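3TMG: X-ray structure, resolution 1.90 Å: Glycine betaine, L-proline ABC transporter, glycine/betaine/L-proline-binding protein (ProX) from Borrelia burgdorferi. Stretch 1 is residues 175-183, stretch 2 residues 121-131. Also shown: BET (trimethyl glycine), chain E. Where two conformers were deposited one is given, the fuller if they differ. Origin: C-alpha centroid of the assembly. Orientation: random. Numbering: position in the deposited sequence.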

# COMPACT_ATOMS: atom_id res chain seq x y z
N GLU A 175 -21.93 15.63 0.56
CA GLU A 175 -21.01 16.77 0.70
C GLU A 175 -19.74 16.59 -0.15
O GLU A 175 -19.35 15.47 -0.48
CB GLU A 175 -20.63 16.96 2.18
N TRP A 176 -19.11 17.70 -0.53
CA TRP A 176 -17.84 17.63 -1.23
C TRP A 176 -16.78 17.23 -0.24
O TRP A 176 -16.78 17.67 0.90
CB TRP A 176 -17.48 18.96 -1.88
CG TRP A 176 -18.44 19.39 -2.98
CD1 TRP A 176 -19.76 18.98 -3.17
CD2 TRP A 176 -18.17 20.34 -4.07
NE1 TRP A 176 -20.31 19.59 -4.28
CE2 TRP A 176 -19.41 20.42 -4.86
CE3 TRP A 176 -17.06 21.10 -4.46
CZ2 TRP A 176 -19.51 21.23 -5.98
CZ3 TRP A 176 -17.18 21.92 -5.60
CH2 TRP A 176 -18.38 21.99 -6.33
N ILE A 177 -15.89 16.35 -0.67
CA ILE A 177 -14.71 16.00 0.11
C ILE A 177 -13.63 15.70 -0.94
O ILE A 177 -13.92 15.17 -2.04
CB ILE A 177 -14.96 14.79 1.07
CG1 ILE A 177 -13.80 14.61 2.06
CG2 ILE A 177 -15.20 13.49 0.29
CD1 ILE A 177 -13.95 13.50 3.09
N LEU A 178 -12.40 16.07 -0.57
CA LEU A 178 -11.18 15.77 -1.31
C LEU A 178 -10.26 14.90 -0.43
O LEU A 178 -9.96 15.28 0.74
CB LEU A 178 -10.48 17.09 -1.65
CG LEU A 178 -9.15 17.03 -2.40
CD1 LEU A 178 -9.30 16.40 -3.78
CD2 LEU A 178 -8.59 18.44 -2.47
N VAL A 179 -9.82 13.75 -0.97
CA VAL A 179 -8.92 12.82 -0.25
C VAL A 179 -7.82 12.33 -1.20
O VAL A 179 -8.05 12.33 -2.42
CB VAL A 179 -9.68 11.58 0.31
CG1 VAL A 179 -10.73 11.97 1.38
CG2 VAL A 179 -10.27 10.72 -0.82
N PRO A 180 -6.64 11.93 -0.67
CA PRO A 180 -5.73 11.22 -1.52
C PRO A 180 -6.20 9.74 -1.44
O PRO A 180 -6.55 9.27 -0.34
CB PRO A 180 -4.37 11.46 -0.87
CG PRO A 180 -4.67 11.66 0.59
CD PRO A 180 -6.05 12.24 0.66
N LEU A 181 -6.37 9.10 -2.58
CA LEU A 181 -6.74 7.67 -2.60
C LEU A 181 -5.87 7.00 -3.66
O LEU A 181 -5.03 7.63 -4.29
CB LEU A 181 -8.24 7.43 -2.84
CG LEU A 181 -8.96 6.82 -1.62
CD1 LEU A 181 -10.47 6.78 -1.81
CD2 LEU A 181 -8.42 5.42 -1.30
N TRP A 182 -6.05 5.70 -3.84
CA TRP A 182 -5.14 4.96 -4.69
C TRP A 182 -5.87 3.74 -5.12
O TRP A 182 -6.92 3.37 -4.53
CB TRP A 182 -3.83 4.60 -3.94
CG TRP A 182 -4.08 3.84 -2.64
CD1 TRP A 182 -4.23 2.46 -2.44
CD2 TRP A 182 -4.30 4.45 -1.34
NE1 TRP A 182 -4.47 2.18 -1.10
CE2 TRP A 182 -4.55 3.35 -0.40
CE3 TRP A 182 -4.28 5.78 -0.87
CZ2 TRP A 182 -4.76 3.58 0.96
CZ3 TRP A 182 -4.52 6.00 0.49
CH2 TRP A 182 -4.74 4.93 1.39
N LYS A 183 -5.34 3.13 -6.18
CA LYS A 183 -5.73 1.78 -6.56
C LYS A 183 -4.49 0.91 -6.43
O LYS A 183 -3.37 1.36 -6.70
CB LYS A 183 -6.30 1.71 -8.01
CG LYS A 183 -7.58 2.50 -8.21
CD LYS A 183 -8.11 2.38 -9.65
CE LYS A 183 -9.58 2.82 -9.76
NZ LYS A 183 -9.96 3.00 -11.20
N BET E . -0.36 3.60 0.01
CA BET E . 1.09 3.33 0.01
C BET E . 1.82 4.65 -0.30
O BET E . 1.99 5.59 0.52
OXT BET E . 2.20 4.75 -1.45
C1 BET E . -1.14 2.37 0.15
C2 BET E . -0.76 4.22 -1.25
C3 BET E . -0.68 4.53 1.11
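Stretch 2 (121-131) DKFKNKMIGID

Stretch 2 (D121 to D131) lies along stretch 1 in the same direction, its strand 126-128 running at 31° to strand 179-183, with the axes 6.0 Å apart at closest approach. It enters as the end of a 3-10 segment (121-122), turns through K124 and N125, both with positive phi and psi, and extends from K126 onward; K124 N bonds to D121 O (3.2 Å). W176 points its CA-to-CB bond toward stretch 2: its CE3 lies 3.3 Å from K122 CB and 3.6 Å from F123 CE2. The indole turns its edge to the face of F123 in an offset edge-to-face pair, ring centroids 5.4 Å apart and planes at 62°, while W176 CB sits over the same phenyl ring, 4.2 Å from its centroid. Water 1 accepts from W176 N (2.9 Å) and donates a weak bond to K122 O (3.5 Å). I177 directs its CB away, yet its extended t,t side chain brings CD1 to 4.1 Å from I128 CG1. L178 faces stretch 2, packing CB against F123 CD1 (3.8 Å) and CG against M127 CG (3.7 Å). Its backbone carries the one direct hydrogen bond between the stretches, I128 N to L178 O (3.0 Å), and water 2 extends the pairing by accepting from L178 N (2.9 Å) and donating to K126 O (2.8 Å). At V179, CG1 lies 4.1 Å from I128 CB. P180 has no amide hydrogen to offer I128 O, which approaches P180 CD at 3.2 Å and is left buried without a partner; P180 CD also meets M127 CE at 3.9 Å and G129 CA at 3.6 Å. W182 CZ3 touches I130 CD1 (3.9 Å), and both side chains reach trimethyl glycine: W182 CD2 is 3.5 Å from BET C2, which lies over the indole face, and I130 CD1 is 3.6 Å from BET C3.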

# COMPACT_ATOMS: atom_id res chain seq x y z
N ASP A 121 -13.75 26.68 -0.31
CA ASP A 121 -14.94 26.84 0.53
C ASP A 121 -15.87 25.63 0.49
O ASP A 121 -16.41 25.23 1.53
CB ASP A 121 -15.72 28.13 0.15
N LYS A 122 -16.06 25.03 -0.69
CA LYS A 122 -16.97 23.88 -0.81
C LYS A 122 -16.41 22.63 -0.11
O LYS A 122 -17.13 21.66 0.20
CB LYS A 122 -17.28 23.61 -2.28
N PHE A 123 -15.10 22.65 0.16
CA PHE A 123 -14.44 21.52 0.82
C PHE A 123 -14.10 21.81 2.27
O PHE A 123 -13.33 21.06 2.86
CB PHE A 123 -13.16 21.15 0.05
CG PHE A 123 -13.40 20.64 -1.36
CD1 PHE A 123 -13.59 19.27 -1.60
CD2 PHE A 123 -13.39 21.52 -2.44
CE1 PHE A 123 -13.79 18.80 -2.89
CE2 PHE A 123 -13.56 21.05 -3.74
CZ PHE A 123 -13.77 19.69 -3.97
N LYS A 124 -14.65 22.88 2.82
CA LYS A 124 -14.23 23.41 4.13
C LYS A 124 -12.69 23.62 4.22
O LYS A 124 -12.08 23.41 5.27
CB LYS A 124 -14.77 22.51 5.27
N ASN A 125 -12.08 24.03 3.10
CA ASN A 125 -10.64 24.32 3.02
C ASN A 125 -9.68 23.24 3.54
O ASN A 125 -8.64 23.55 4.12
CB ASN A 125 -10.35 25.69 3.66
CG ASN A 125 -11.04 26.81 2.93
OD1 ASN A 125 -12.11 27.27 3.33
ND2 ASN A 125 -10.45 27.23 1.83
N LYS A 126 -10.02 21.97 3.29
CA LYS A 126 -9.24 20.86 3.82
C LYS A 126 -9.20 19.73 2.79
O LYS A 126 -10.14 19.55 2.02
CB LYS A 126 -9.85 20.31 5.11
CG LYS A 126 -9.77 21.24 6.31
CD LYS A 126 -10.44 20.61 7.51
CE LYS A 126 -10.25 21.44 8.75
NZ LYS A 126 -11.19 20.85 9.74
N MET A 127 -8.08 19.01 2.80
CA MET A 127 -7.96 17.73 2.11
C MET A 127 -7.68 16.71 3.21
O MET A 127 -6.70 16.83 3.97
CB MET A 127 -6.83 17.76 1.10
CG MET A 127 -6.69 16.46 0.29
SD MET A 127 -5.52 16.73 -1.05
CE MET A 127 -5.75 15.16 -1.95
N ILE A 128 -8.59 15.76 3.33
CA ILE A 128 -8.54 14.78 4.40
C ILE A 128 -7.59 13.65 4.01
O ILE A 128 -7.94 12.80 3.20
CB ILE A 128 -9.98 14.25 4.72
CG1 ILE A 128 -10.93 15.41 5.09
CG2 ILE A 128 -9.95 13.18 5.81
CD1 ILE A 128 -10.42 16.31 6.23
N GLY A 129 -6.38 13.64 4.59
CA GLY A 129 -5.30 12.72 4.16
C GLY A 129 -5.14 11.50 5.04
O GLY A 129 -6.02 11.19 5.83
N ILE A 130 -4.03 10.80 4.90
CA ILE A 130 -3.76 9.56 5.65
C ILE A 130 -2.59 9.81 6.64
O ILE A 130 -2.40 10.95 7.07
CB ILE A 130 -3.55 8.34 4.71
CG1 ILE A 130 -2.33 8.57 3.78
CG2 ILE A 130 -4.80 8.06 3.86
CD1 ILE A 130 -1.89 7.32 3.01
N ASP A 131 -1.85 8.76 7.02
CA ASP A 131 -0.75 8.88 7.98
C ASP A 131 0.34 9.87 7.54
O ASP A 131 0.81 9.80 6.38
CB ASP A 131 -0.18 7.49 8.39
CG ASP A 131 0.08 6.51 7.18
OD1 ASP A 131 -0.83 6.25 6.39
OD2 ASP A 131 1.20 5.96 7.06
O HOH W 1 -20.28 20.29 -0.23
O HOH W 2 -12.17 17.67 1.84